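Long-range contacts in dinoflagellate luciferase (Lingulodinium polyedrum, PDB 1VPR), which catalyses the oxygen-dependent oxidation of dinoflagellate luciferin, an open tetrapyrrole, with emission of blue light, this chain being one of three homologous pH-regulated domains: residues Pro79-Pro84 / Phe302-Ser307; Gly163-Val168 / Thr286-Ala291; Met205-Asn210 / Val218-Ala223. All coordinates share one frame; numbering follows the deposited sequence.

Contact 1 of 3, residues Pro79-Pro84 / Phe302-Ser307; sequences PLCEDP and FYVKVS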
ATOM      1  N   PRO A  79      13.477 -16.189 -10.929  1.00 13.90           N
ATOM      2  CA  PRO A  79      14.741 -16.262 -11.669  1.00 14.37           C
ATOM      3  C   PRO A  79      15.837 -15.291 -11.275  1.00 15.68           C
ATOM      4  O   PRO A  79      17.019 -15.613 -11.418  1.00 17.25           O
ATOM      5  CB  PRO A  79      14.307 -16.107 -13.124  1.00 14.64           C
ATOM      6  CG  PRO A  79      13.032 -15.385 -13.037  1.00 18.86           C
ATOM      7  CD  PRO A  79      12.342 -15.974 -11.838  1.00 15.14           C
ATOM      8  N   LEU A  80      15.471 -14.112 -10.781  1.00 13.92           N
ATOM      9  CA  LEU A  80      16.492 -13.143 -10.384  1.00 15.01           C
ATOM     10  C   LEU A  80      16.981 -13.368  -8.963  1.00 16.58           C
ATOM     11  O   LEU A  80      18.004 -12.816  -8.572  1.00 15.97           O
ATOM     12  CB  LEU A  80      15.950 -11.724 -10.506  1.00 12.37           C
ATOM     13  CG  LEU A  80      15.477 -11.278 -11.889  1.00 14.24           C
ATOM     14  CD1 LEU A  80      14.792  -9.890 -11.732  1.00 15.40           C
ATOM     15  CD2 LEU A  80      16.649 -11.234 -12.874  1.00 12.07           C
ATOM     16  N   CYS A  81      16.252 -14.160  -8.184  1.00 15.24           N
ATOM     17  CA  CYS A  81      16.643 -14.430  -6.801  1.00 15.58           C
ATOM     18  C   CYS A  81      15.813 -15.625  -6.355  1.00 16.16           C
ATOM     19  O   CYS A  81      14.654 -15.489  -5.939  1.00 16.11           O
ATOM     20  CB  CYS A  81      16.341 -13.233  -5.899  1.00 15.64           C
ATOM     21  SG  CYS A  81      16.766 -13.540  -4.147  1.00 15.96           S
ATOM     22  N   GLU A  82      16.420 -16.800  -6.449  1.00 18.10           N
ATOM     23  CA  GLU A  82      15.733 -18.041  -6.111  1.00 20.35           C
ATOM     24  C   GLU A  82      15.595 -18.283  -4.621  1.00 20.50           C
ATOM     25  O   GLU A  82      14.750 -19.079  -4.202  1.00 19.19           O
ATOM     26  CB  GLU A  82      16.471 -19.231  -6.733  1.00 21.09           C
ATOM     27  CG  GLU A  82      16.633 -19.171  -8.261  1.00 24.24           C
ATOM     28  CD  GLU A  82      15.365 -19.555  -9.016  1.00 28.67           C
ATOM     29  OE1 GLU A  82      15.404 -19.566 -10.271  1.00 30.71           O
ATOM     30  OE2 GLU A  82      14.329 -19.844  -8.364  1.00 29.99           O
ATOM     31  N   ASP A  83      16.413 -17.603  -3.826  1.00 19.72           N
ATOM     32  CA  ASP A  83      16.389 -17.790  -2.379  1.00 19.32           C
ATOM     33  C   ASP A  83      16.239 -16.460  -1.634  1.00 20.01           C
ATOM     34  O   ASP A  83      17.144 -16.046  -0.900  1.00 19.77           O
ATOM     35  CB  ASP A  83      17.694 -18.470  -1.961  1.00 20.53           C
ATOM     36  CG  ASP A  83      17.645 -19.015  -0.551  1.00 22.46           C
ATOM     37  OD1 ASP A  83      18.730 -19.329  -0.032  1.00 28.68           O
ATOM     38  OD2 ASP A  83      16.542 -19.126   0.033  1.00 23.29           O
ATOM     39  N   PRO A  84      15.097 -15.775  -1.803  1.00 18.30           N
ATOM     40  CA  PRO A  84      14.890 -14.486  -1.120  1.00 19.88           C
ATOM     41  C   PRO A  84      14.963 -14.530   0.412  1.00 19.34           C
ATOM     42  O   PRO A  84      15.338 -13.543   1.051  1.00 18.06           O
ATOM     43  CB  PRO A  84      13.502 -14.037  -1.622  1.00 19.75           C
ATOM     44  CG  PRO A  84      12.801 -15.353  -1.953  1.00 19.52           C
ATOM     45  CD  PRO A  84      13.920 -16.137  -2.620  1.00 20.71           C
ATOM     46  N   PHE A 302      11.769  -3.432   3.219  1.00 14.49           N
ATOM     47  CA  PHE A 302      12.733  -3.791   2.171  1.00 12.90           C
ATOM     48  C   PHE A 302      12.215  -4.982   1.391  1.00 14.15           C
ATOM     49  O   PHE A 302      11.668  -5.932   1.986  1.00 14.27           O
ATOM     50  CB  PHE A 302      14.105  -4.169   2.752  1.00 12.41           C
ATOM     51  CG  PHE A 302      14.893  -2.996   3.276  1.00 13.04           C
ATOM     52  CD1 PHE A 302      14.646  -2.490   4.546  1.00 13.42           C
ATOM     53  CD2 PHE A 302      15.868  -2.396   2.491  1.00 12.84           C
ATOM     54  CE1 PHE A 302      15.361  -1.404   5.030  1.00 15.21           C
ATOM     55  CE2 PHE A 302      16.590  -1.314   2.967  1.00 15.12           C
ATOM     56  CZ  PHE A 302      16.334  -0.818   4.239  1.00 12.75           C
ATOM     57  N   TYR A 303      12.405  -4.937   0.069  1.00 13.20           N
ATOM     58  CA  TYR A 303      11.986  -6.015  -0.837  1.00 12.74           C
ATOM     59  C   TYR A 303      13.155  -6.352  -1.740  1.00 13.57           C
ATOM     60  O   TYR A 303      13.979  -5.476  -2.066  1.00 13.58           O
ATOM     61  CB  TYR A 303      10.853  -5.570  -1.779  1.00 13.54           C
ATOM     62  CG  TYR A 303       9.679  -4.844  -1.142  1.00 13.14           C
ATOM     63  CD1 TYR A 303       9.723  -3.467  -0.898  1.00  9.87           C
ATOM     64  CD2 TYR A 303       8.501  -5.516  -0.875  1.00  9.93           C
ATOM     65  CE1 TYR A 303       8.597  -2.782  -0.408  1.00 11.55           C
ATOM     66  CE2 TYR A 303       7.365  -4.840  -0.392  1.00 12.35           C
ATOM     67  CZ  TYR A 303       7.423  -3.475  -0.168  1.00 13.00           C
ATOM     68  OH  TYR A 303       6.283  -2.813   0.253  1.00 14.13           O
ATOM     69  N   VAL A 304      13.228  -7.604  -2.164  1.00 11.00           N
ATOM     70  CA  VAL A 304      14.274  -8.003  -3.096  1.00 11.55           C
ATOM     71  C   VAL A 304      13.553  -8.413  -4.392  1.00 13.70           C
ATOM     72  O   VAL A 304      12.490  -9.042  -4.355  1.00 14.34           O
ATOM     73  CB  VAL A 304      15.149  -9.165  -2.541  1.00 13.27           C
ATOM     74  CG1 VAL A 304      14.291 -10.426  -2.276  1.00 12.21           C
ATOM     75  CG2 VAL A 304      16.256  -9.482  -3.538  1.00 10.57           C
ATOM     76  N   LYS A 305      14.100  -8.029  -5.541  1.00 14.54           N
ATOM     77  CA  LYS A 305      13.454  -8.349  -6.810  1.00 13.14           C
ATOM     78  C   LYS A 305      13.701  -9.810  -7.219  1.00 14.53           C
ATOM     79  O   LYS A 305      14.845 -10.223  -7.442  1.00 13.62           O
ATOM     80  CB  LYS A 305      13.948  -7.402  -7.902  1.00 14.66           C
ATOM     81  CG  LYS A 305      12.923  -7.240  -9.005  1.00 14.28           C
ATOM     82  CD  LYS A 305      13.437  -6.444 -10.173  1.00 13.92           C
ATOM     83  CE  LYS A 305      12.292  -6.173 -11.118  1.00 13.94           C
ATOM     84  NZ  LYS A 305      12.734  -5.318 -12.269  1.00 12.86           N
ATOM     85  N   VAL A 306      12.632 -10.599  -7.303  1.00 12.59           N
ATOM     86  CA  VAL A 306      12.792 -12.008  -7.657  1.00 12.79           C
ATOM     87  C   VAL A 306      12.489 -12.273  -9.137  1.00 14.74           C
ATOM     88  O   VAL A 306      12.872 -13.318  -9.683  1.00 15.14           O
ATOM     89  CB  VAL A 306      11.929 -12.921  -6.725  1.00 12.34           C
ATOM     90  CG1 VAL A 306      12.400 -12.761  -5.248  1.00 12.70           C
ATOM     91  CG2 VAL A 306      10.439 -12.566  -6.836  1.00 13.95           C
ATOM     92  N   SER A 307      11.851 -11.319  -9.810  1.00 14.12           N
ATOM     93  CA  SER A 307      11.537 -11.503 -11.231  1.00 14.64           C
ATOM     94  C   SER A 307      11.194 -10.212 -11.944  1.00 14.18           C
ATOM     95  O   SER A 307      10.602  -9.336 -11.346  1.00 14.25           O
ATOM     96  CB  SER A 307      10.328 -12.426 -11.384  1.00 14.48           C
ATOM     97  OG  SER A 307      10.093 -12.664 -12.763  1.00 14.04           O
TER
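V306 and L80 meet through the backbone first. The N-H of L80 bonds to the carbonyl O of V306 at 2.9 Å with an N-H...O angle of 155°, and the donor stands above the carbonyl plane, 47° out of it. P79 N lies 3.2 Å from the same V306 O but, as a proline, has no hydrogen to offer, so the carbonyl takes a single bond from the loop. The side chain of L80 then folds over the end of the strand: its CD1 rests 3.6 Å from S307 C, and the same methyl touches the CD methylene of K305. The ammonium of K305 is held farther on, by N308 OD1 and H162 O.

V306 turns its CG1 methyl into the bend of the loop. It sits 3.6 Å from C81 O and 4.0 Å from P84 CB, with the CB of C81 also alongside. C81 carries SG anti to its backbone N (chi1 178°), which places the sulfur 4.1 Å from V304 CG2. The other methyl of that valine, CG1, meets P84 CB at 3.8 Å, so P84 CB is shared by the CG1 methyls of V304 and V306. V89 of helix 87-100 and Y285 of strand 285-294 close on C81 from outside the pair.

Here, then, is a worked case of a loop without regular structure closing on the last residues of a barrel strand: V306 and S307 both face R164 in a classic beta bulge, at the end of strand 297-307 in the antiparallel beta barrel of this calycin-superfamily domain.

Contact 2 of 3, residues Gly163-Val168 / Thr286-Ala291; sequences GRWITV and TFMRQA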
ATOM      1  N   GLY A 163       7.834  -5.973 -12.224  1.00 15.10           N
ATOM      2  CA  GLY A 163       8.267  -7.288 -11.776  1.00 13.46           C
ATOM      3  C   GLY A 163       7.611  -7.693 -10.473  1.00 13.28           C
ATOM      4  O   GLY A 163       6.638  -7.065 -10.024  1.00 13.79           O
ATOM      5  N   ARG A 164       8.135  -8.757  -9.876  1.00 12.31           N
ATOM      6  CA  ARG A 164       7.639  -9.258  -8.609  1.00 11.55           C
ATOM      7  C   ARG A 164       8.725  -9.041  -7.558  1.00 12.25           C
ATOM      8  O   ARG A 164       9.915  -9.374  -7.768  1.00 11.20           O
ATOM      9  CB  ARG A 164       7.249 -10.744  -8.720  1.00  9.50           C
ATOM     10  CG  ARG A 164       6.585 -11.274  -7.455  1.00 12.12           C
ATOM     11  CD  ARG A 164       5.855 -12.581  -7.746  1.00 13.54           C
ATOM     12  NE  ARG A 164       6.801 -13.601  -8.195  1.00 14.58           N
ATOM     13  CZ  ARG A 164       7.517 -14.369  -7.373  1.00 16.37           C
ATOM     14  NH1 ARG A 164       7.394 -14.256  -6.055  1.00 13.94           N
ATOM     15  NH2 ARG A 164       8.395 -15.220  -7.874  1.00 17.76           N
ATOM     16  N   TRP A 165       8.309  -8.444  -6.441  1.00 11.58           N
ATOM     17  CA  TRP A 165       9.204  -8.086  -5.337  1.00 13.42           C
ATOM     18  C   TRP A 165       8.785  -8.825  -4.095  1.00 12.08           C
ATOM     19  O   TRP A 165       7.600  -8.898  -3.797  1.00 13.52           O
ATOM     20  CB  TRP A 165       9.104  -6.581  -5.068  1.00 14.15           C
ATOM     21  CG  TRP A 165       9.428  -5.746  -6.276  1.00 12.88           C
ATOM     22  CD1 TRP A 165       8.602  -5.469  -7.339  1.00 16.33           C
ATOM     23  CD2 TRP A 165      10.676  -5.119  -6.565  1.00 12.88           C
ATOM     24  NE1 TRP A 165       9.272  -4.699  -8.273  1.00 13.52           N
ATOM     25  CE2 TRP A 165      10.545  -4.475  -7.819  1.00 13.22           C
ATOM     26  CE3 TRP A 165      11.899  -5.033  -5.885  1.00 11.57           C
ATOM     27  CZ2 TRP A 165      11.599  -3.758  -8.413  1.00 13.57           C
ATOM     28  CZ3 TRP A 165      12.954  -4.310  -6.481  1.00 12.63           C
ATOM     29  CH2 TRP A 165      12.791  -3.688  -7.729  1.00 14.52           C
ATOM     30  N   ILE A 166       9.746  -9.376  -3.372  1.00 14.35           N
ATOM     31  CA  ILE A 166       9.433 -10.117  -2.159  1.00 14.42           C
ATOM     32  C   ILE A 166       9.986  -9.397  -0.928  1.00 14.33           C
ATOM     33  O   ILE A 166      11.172  -9.066  -0.849  1.00 13.33           O
ATOM     34  CB  ILE A 166      10.021 -11.556  -2.226  1.00 13.02           C
ATOM     35  CG1 ILE A 166       9.266 -12.380  -3.267  1.00 13.93           C
ATOM     36  CG2 ILE A 166       9.969 -12.223  -0.850  1.00 14.28           C
ATOM     37  CD1 ILE A 166       7.757 -12.502  -2.992  1.00 17.58           C
ATOM     38  N   THR A 167       9.109  -9.165   0.039  1.00 14.94           N
ATOM     39  CA  THR A 167       9.474  -8.491   1.276  1.00 14.74           C
ATOM     40  C   THR A 167      10.507  -9.264   2.084  1.00 14.98           C
ATOM     41  O   THR A 167      10.310 -10.462   2.395  1.00 14.10           O
ATOM     42  CB  THR A 167       8.241  -8.297   2.153  1.00 15.78           C
ATOM     43  OG1 THR A 167       7.226  -7.629   1.392  1.00 16.71           O
ATOM     44  CG2 THR A 167       8.598  -7.490   3.401  1.00 13.02           C
ATOM     45  N   VAL A 168      11.589  -8.580   2.460  1.00 11.44           N
ATOM     46  CA  VAL A 168      12.624  -9.229   3.244  1.00 13.39           C
ATOM     47  C   VAL A 168      12.833  -8.532   4.585  1.00 14.42           C
ATOM     48  O   VAL A 168      13.583  -8.998   5.440  1.00 16.11           O
ATOM     49  CB  VAL A 168      13.973  -9.365   2.444  1.00 13.88           C
ATOM     50  CG1 VAL A 168      13.791 -10.377   1.311  1.00 13.25           C
ATOM     51  CG2 VAL A 168      14.426  -7.998   1.874  1.00 17.53           C
ATOM     52  N   THR A 286      18.648  -6.732  -7.069  1.00 15.87           N
ATOM     53  CA  THR A 286      18.055  -5.409  -7.078  1.00 15.74           C
ATOM     54  C   THR A 286      17.131  -5.366  -5.862  1.00 16.21           C
ATOM     55  O   THR A 286      16.329  -6.269  -5.653  1.00 14.81           O
ATOM     56  CB  THR A 286      17.226  -5.140  -8.363  1.00 15.64           C
ATOM     57  OG1 THR A 286      18.096  -5.158  -9.506  1.00 15.76           O
ATOM     58  CG2 THR A 286      16.543  -3.752  -8.278  1.00 17.05           C
ATOM     59  N   PHE A 287      17.261  -4.328  -5.044  1.00 16.00           N
ATOM     60  CA  PHE A 287      16.422  -4.192  -3.878  1.00 15.41           C
ATOM     61  C   PHE A 287      15.550  -2.950  -3.995  1.00 15.21           C
ATOM     62  O   PHE A 287      15.824  -2.050  -4.786  1.00 15.98           O
ATOM     63  CB  PHE A 287      17.263  -4.051  -2.591  1.00 14.38           C
ATOM     64  CG  PHE A 287      17.813  -5.351  -2.066  1.00 15.13           C
ATOM     65  CD1 PHE A 287      18.882  -5.985  -2.702  1.00 16.38           C
ATOM     66  CD2 PHE A 287      17.273  -5.930  -0.925  1.00 14.33           C
ATOM     67  CE1 PHE A 287      19.394  -7.171  -2.205  1.00 16.32           C
ATOM     68  CE2 PHE A 287      17.782  -7.121  -0.426  1.00 16.04           C
ATOM     69  CZ  PHE A 287      18.841  -7.740  -1.063  1.00 14.14           C
HETATM   70  N   MSE A 288      14.498  -2.915  -3.193  1.00 13.72           N
HETATM   71  CA  MSE A 288      13.633  -1.766  -3.158  1.00 15.57           C
HETATM   72  C   MSE A 288      13.481  -1.405  -1.700  1.00 14.74           C
HETATM   73  O   MSE A 288      13.178  -2.268  -0.879  1.00 13.51           O
HETATM   74  CB  MSE A 288      12.236  -2.069  -3.748  1.00 17.39           C
HETATM   75  CG  MSE A 288      11.245  -0.959  -3.412  1.00 18.47           C
HETATM   76 SE   MSE A 288       9.485  -1.179  -4.221  1.00 28.39          SE
HETATM   77  CE  MSE A 288       9.907  -0.491  -5.882  1.00 17.27           C
ATOM     78  N   ARG A 289      13.700  -0.139  -1.368  1.00 14.12           N
ATOM     79  CA  ARG A 289      13.516   0.287  -0.003  1.00 15.24           C
ATOM     80  C   ARG A 289      12.352   1.250   0.052  1.00 15.09           C
ATOM     81  O   ARG A 289      12.309   2.238  -0.671  1.00 16.51           O
ATOM     82  CB  ARG A 289      14.763   0.977   0.579  1.00 15.16           C
ATOM     83  CG  ARG A 289      14.555   1.379   2.054  1.00 15.12           C
ATOM     84  CD  ARG A 289      15.705   2.251   2.598  1.00 15.68           C
ATOM     85  NE  ARG A 289      15.771   3.557   1.926  1.00 17.24           N
ATOM     86  CZ  ARG A 289      16.847   4.349   1.934  1.00 19.45           C
ATOM     87  NH1 ARG A 289      16.826   5.514   1.303  1.00 18.00           N
ATOM     88  NH2 ARG A 289      17.955   3.972   2.565  1.00 18.66           N
ATOM     89  N   GLN A 290      11.396   0.933   0.912  1.00 15.62           N
ATOM     90  CA  GLN A 290      10.219   1.771   1.117  1.00 15.27           C
ATOM     91  C   GLN A 290      10.406   2.475   2.467  1.00 14.69           C
ATOM     92  O   GLN A 290      10.693   1.826   3.469  1.00 16.46           O
ATOM     93  CB  GLN A 290       8.986   0.869   1.172  1.00 17.17           C
ATOM     94  CG  GLN A 290       7.661   1.559   1.435  1.00 15.74           C
ATOM     95  CD  GLN A 290       6.517   0.577   1.391  1.00 18.24           C
ATOM     96  OE1 GLN A 290       6.293  -0.090   0.374  1.00 14.52           O
ATOM     97  NE2 GLN A 290       5.788   0.474   2.499  1.00 17.29           N
ATOM     98  N   ALA A 291      10.242   3.795   2.502  1.00 15.06           N
ATOM     99  CA  ALA A 291      10.412   4.534   3.740  1.00 14.37           C
ATOM    100  C   ALA A 291       9.186   5.416   3.938  1.00 13.18           C
ATOM    101  O   ALA A 291       8.925   6.315   3.126  1.00 11.80           O
ATOM    102  CB  ALA A 291      11.702   5.402   3.668  1.00 13.33           C
TER
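W165 and M288 are brought together by two torsions. W165 sets CG anti to its carbonyl carbon, beside the backbone N (chi1 -57°), while M288, deposited as selenomethionine, runs extended through CB and CG and bends only at chi3 (-82°), which lays its CE over one face of the indole. The two side chains cross at about a right angle. The nearest approach is of the rim atom W165 CZ3 to M288 CB, 3.6 Å. Selenium itself lies 4.9 Å from the centroid of the six-membered ring of W165, an oblique Met-aromatic contact. The far corner of the indole is met by T286, whose CG2 is 3.8 Å from W165 CH2, and backbone F287 C lies 3.8 Å from W165 CZ3.

A second, looser contact forms on the opposite face of the sheet. V168 CG2 approaches the edge of the F287 ring, near its plane, at 4.2 Å from CE2. T93 of helix 87-100 touches both residues, so this pair is packed beneath that helix.

The two strands lie two apart in the antiparallel barrel of this calycin-superfamily domain: strand 297-307 runs between them and bonds to each, and the segment axes cross at -64°. Side chains therefore do most of the bridging. None of the contacts is a hydrogen bond, and the indole N-H is spent on L161 O, which limits how the ring can turn. The chemistry is dispersion plus a Met-aromatic contact, with sulfur in the natural residue, so the pair is held by fit rather than by directional bonds.

Contact 3 of 3, residues Met205-Asn210 / Val218-Ala223; sequences MYLRIN and VDASVA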
HETATM    1  N   MSE A 205       3.593  -9.282   1.999  1.00 20.07           N
HETATM    2  CA  MSE A 205       4.744 -10.149   1.802  1.00 24.25           C
HETATM    3  C   MSE A 205       5.331  -9.997   0.404  1.00 20.03           C
HETATM    4  O   MSE A 205       6.429 -10.492   0.124  1.00 16.59           O
HETATM    5  CB  MSE A 205       4.386 -11.618   2.099  1.00 34.19           C
HETATM    6  CG  MSE A 205       4.184 -11.946   3.619  1.00 47.75           C
HETATM    7 SE   MSE A 205       5.212 -10.861   4.990  1.00 68.35          SE
HETATM    8  CE  MSE A 205       6.919 -11.807   5.052  1.00 59.79           C
ATOM      9  N   TYR A 206       4.634  -9.246  -0.452  1.00 18.72           N
ATOM     10  CA  TYR A 206       5.079  -9.045  -1.827  1.00 15.60           C
ATOM     11  C   TYR A 206       4.449  -7.831  -2.491  1.00 15.72           C
ATOM     12  O   TYR A 206       3.559  -7.184  -1.944  1.00 17.27           O
ATOM     13  CB  TYR A 206       4.646 -10.237  -2.671  1.00 15.25           C
ATOM     14  CG  TYR A 206       3.145 -10.231  -2.933  1.00 17.04           C
ATOM     15  CD1 TYR A 206       2.245 -10.657  -1.966  1.00 18.01           C
ATOM     16  CD2 TYR A 206       2.626  -9.733  -4.125  1.00 18.58           C
ATOM     17  CE1 TYR A 206       0.855 -10.587  -2.180  1.00 20.18           C
ATOM     18  CE2 TYR A 206       1.243  -9.649  -4.348  1.00 19.53           C
ATOM     19  CZ  TYR A 206       0.368 -10.075  -3.376  1.00 20.28           C
ATOM     20  OH  TYR A 206      -0.990  -9.982  -3.590  1.00 23.87           O
ATOM     21  N   LEU A 207       4.907  -7.568  -3.708  1.00 16.55           N
ATOM     22  CA  LEU A 207       4.325  -6.545  -4.582  1.00 14.42           C
ATOM     23  C   LEU A 207       4.542  -7.059  -6.006  1.00 15.25           C
ATOM     24  O   LEU A 207       5.598  -7.619  -6.289  1.00 15.35           O
ATOM     25  CB  LEU A 207       5.006  -5.184  -4.458  1.00 14.07           C
ATOM     26  CG  LEU A 207       4.798  -4.279  -3.235  1.00 15.29           C
ATOM     27  CD1 LEU A 207       5.709  -3.035  -3.423  1.00 13.45           C
ATOM     28  CD2 LEU A 207       3.309  -3.859  -3.102  1.00 14.56           C
ATOM     29  N   ARG A 208       3.546  -6.892  -6.881  1.00 13.14           N
ATOM     30  CA  ARG A 208       3.661  -7.249  -8.298  1.00 11.84           C
ATOM     31  C   ARG A 208       3.367  -5.908  -8.967  1.00 11.91           C
ATOM     32  O   ARG A 208       2.326  -5.294  -8.720  1.00 13.11           O
ATOM     33  CB  ARG A 208       2.607  -8.277  -8.708  1.00 14.27           C
ATOM     34  CG  ARG A 208       2.776  -9.652  -8.062  1.00 12.30           C
ATOM     35  CD  ARG A 208       1.626 -10.615  -8.463  1.00 14.90           C
ATOM     36  NE  ARG A 208       1.686 -11.907  -7.758  1.00 16.46           N
ATOM     37  CZ  ARG A 208       2.275 -13.018  -8.211  1.00 17.82           C
ATOM     38  NH1 ARG A 208       2.260 -14.121  -7.462  1.00 17.22           N
ATOM     39  NH2 ARG A 208       2.857 -13.056  -9.408  1.00 14.91           N
ATOM     40  N   ILE A 209       4.281  -5.428  -9.800  1.00 12.41           N
ATOM     41  CA  ILE A 209       4.090  -4.124 -10.415  1.00 10.69           C
ATOM     42  C   ILE A 209       4.204  -4.196 -11.919  1.00 12.19           C
ATOM     43  O   ILE A 209       5.124  -4.820 -12.464  1.00 12.77           O
ATOM     44  CB  ILE A 209       5.168  -3.128  -9.912  1.00 12.52           C
ATOM     45  CG1 ILE A 209       5.082  -2.979  -8.405  1.00 10.98           C
ATOM     46  CG2 ILE A 209       5.002  -1.752 -10.586  1.00  8.76           C
ATOM     47  CD1 ILE A 209       6.288  -2.178  -7.813  1.00 14.96           C
ATOM     48  N   ASN A 210       3.255  -3.568 -12.585  1.00 10.46           N
ATOM     49  CA  ASN A 210       3.270  -3.464 -14.026  1.00 12.69           C
ATOM     50  C   ASN A 210       3.581  -1.990 -14.128  1.00 13.06           C
ATOM     51  O   ASN A 210       2.840  -1.165 -13.574  1.00 13.25           O
ATOM     52  CB  ASN A 210       1.884  -3.714 -14.622  1.00 12.51           C
ATOM     53  CG  ASN A 210       1.664  -5.166 -14.976  1.00 14.69           C
ATOM     54  OD1 ASN A 210       2.052  -5.616 -16.061  1.00  9.56           O
ATOM     55  ND2 ASN A 210       1.062  -5.912 -14.058  1.00 10.96           N
ATOM     56  N   VAL A 218      -0.459  -1.965  -9.504  1.00 12.31           N
ATOM     57  CA  VAL A 218       0.216  -2.606  -8.392  1.00 11.32           C
ATOM     58  C   VAL A 218      -0.679  -3.602  -7.651  1.00 12.81           C
ATOM     59  O   VAL A 218      -1.803  -3.277  -7.266  1.00 10.73           O
ATOM     60  CB  VAL A 218       0.729  -1.536  -7.359  1.00 12.67           C
ATOM     61  CG1 VAL A 218       1.433  -2.210  -6.175  1.00 10.28           C
ATOM     62  CG2 VAL A 218       1.678  -0.563  -8.043  1.00 12.51           C
ATOM     63  N   ASP A 219      -0.179  -4.818  -7.492  1.00 12.14           N
ATOM     64  CA  ASP A 219      -0.883  -5.855  -6.749  1.00 13.14           C
ATOM     65  C   ASP A 219      -0.190  -5.813  -5.398  1.00 13.57           C
ATOM     66  O   ASP A 219       1.046  -5.933  -5.321  1.00 12.39           O
ATOM     67  CB  ASP A 219      -0.703  -7.221  -7.424  1.00 15.49           C
ATOM     68  CG  ASP A 219      -1.292  -7.239  -8.826  1.00 20.69           C
ATOM     69  OD1 ASP A 219      -2.515  -7.374  -8.956  1.00 23.45           O
ATOM     70  OD2 ASP A 219      -0.548  -7.074  -9.816  1.00 26.35           O
ATOM     71  N   ALA A 220      -0.985  -5.608  -4.349  1.00 14.16           N
ATOM     72  CA  ALA A 220      -0.505  -5.519  -2.968  1.00 15.06           C
ATOM     73  C   ALA A 220      -1.274  -6.512  -2.100  1.00 15.60           C
ATOM     74  O   ALA A 220      -2.306  -7.025  -2.512  1.00 12.47           O
ATOM     75  CB  ALA A 220      -0.709  -4.112  -2.431  1.00 16.21           C
ATOM     76  N   SER A 221      -0.775  -6.760  -0.895  1.00 16.05           N
ATOM     77  CA  SER A 221      -1.396  -7.729   0.009  1.00 16.27           C
ATOM     78  C   SER A 221      -2.826  -7.423   0.416  1.00 17.23           C
ATOM     79  O   SER A 221      -3.129  -6.313   0.894  1.00 16.93           O
ATOM     80  CB  SER A 221      -0.543  -7.865   1.275  1.00 19.84           C
ATOM     81  OG  SER A 221      -1.175  -8.675   2.264  1.00 22.74           O
ATOM     82  N   VAL A 222      -3.708  -8.410   0.251  1.00 17.29           N
ATOM     83  CA  VAL A 222      -5.098  -8.232   0.664  1.00 16.72           C
ATOM     84  C   VAL A 222      -5.218  -8.449   2.182  1.00 16.74           C
ATOM     85  O   VAL A 222      -6.282  -8.287   2.769  1.00 17.38           O
ATOM     86  CB  VAL A 222      -6.058  -9.157  -0.113  1.00 17.40           C
ATOM     87  CG1 VAL A 222      -6.194  -8.632  -1.547  1.00 16.98           C
ATOM     88  CG2 VAL A 222      -5.546 -10.605  -0.114  1.00 16.94           C
ATOM     89  N   ALA A 223      -4.113  -8.794   2.825  1.00 16.91           N
ATOM     90  CA  ALA A 223      -4.137  -8.943   4.267  1.00 16.33           C
ATOM     91  C   ALA A 223      -4.148  -7.524   4.844  1.00 18.46           C
ATOM     92  O   ALA A 223      -4.543  -7.310   6.001  1.00 19.70           O
ATOM     93  CB  ALA A 223      -2.900  -9.670   4.730  1.00 15.64           C
TER
HETATM   94  O   HOH W   1       1.066 -10.361   2.225  1.00 26.22           O
HETATM   95  O   HOH W   2       1.858  -5.754  -0.354  1.00 12.60           O
HETATM   96  O   HOH W   3      -3.086  -8.629  -4.455  1.00 27.88           O
HETATM   97  O   HOH W   4      -2.793 -10.627  -1.644  1.00 41.55           O
HETATM   98  O   HOH W   5       0.530  -5.323 -11.114  1.00 18.36           O
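Y206 and A220 are joined chiefly through water, because the beta hairpin of strands 206-212 and 215-219 parts at this end. The Y206 ring is carried by CG lying between the backbone N and the carbonyl carbon (chi1 73°), a crowded position. Its OH is 2.6 Å from water 3, which donates to A220 O, and 2.7 Å from water 4, which accepts from V222 N. A phenylalanine in place of Y206 would probably leave these two waters without their shared mate and loosen the tie to the loop. Water 2 adds a further bridge from Y206 O to S221 N.

Beyond the wet end the strands close up. R208 and D219 form an antiparallel hydrogen-bonded pair, with R208 N to D219 O at 3.1 Å and D219 N to R208 O at 2.8 Å. Their side chains share a face, yet D219 pairs with K229, and R208 reaches backbone carbonyls of G68, K70 and P310. I209 lies beside V218 on the other face, and L207 CD2 reaches V218 CG1 at 4.0 Å. Past D219 the chain makes an ST turn, S221 OG accepting from A223 N at 3.0 Å.

In the fold
All three contacts are mostly buried and reach one antiparallel sheet, but each joins it differently. Contact 1 ties a loop to the end of strand 297-307 and has an exposed fringe at P79 and L80. Contact 2 spans the two strands that flank that one, and contact 3 lies on the next hairpin, nearest the centre of the chain. F302 O bonds to V168 N, and W165 N to L207 O, which passes the sheet from one contact to the next. The chemistry shifts accordingly: one backbone bond and aliphatic packing in contact 1, mainly side-chain packing round an aromatic ring in contact 2, backbone pairing and bound water in contact 3.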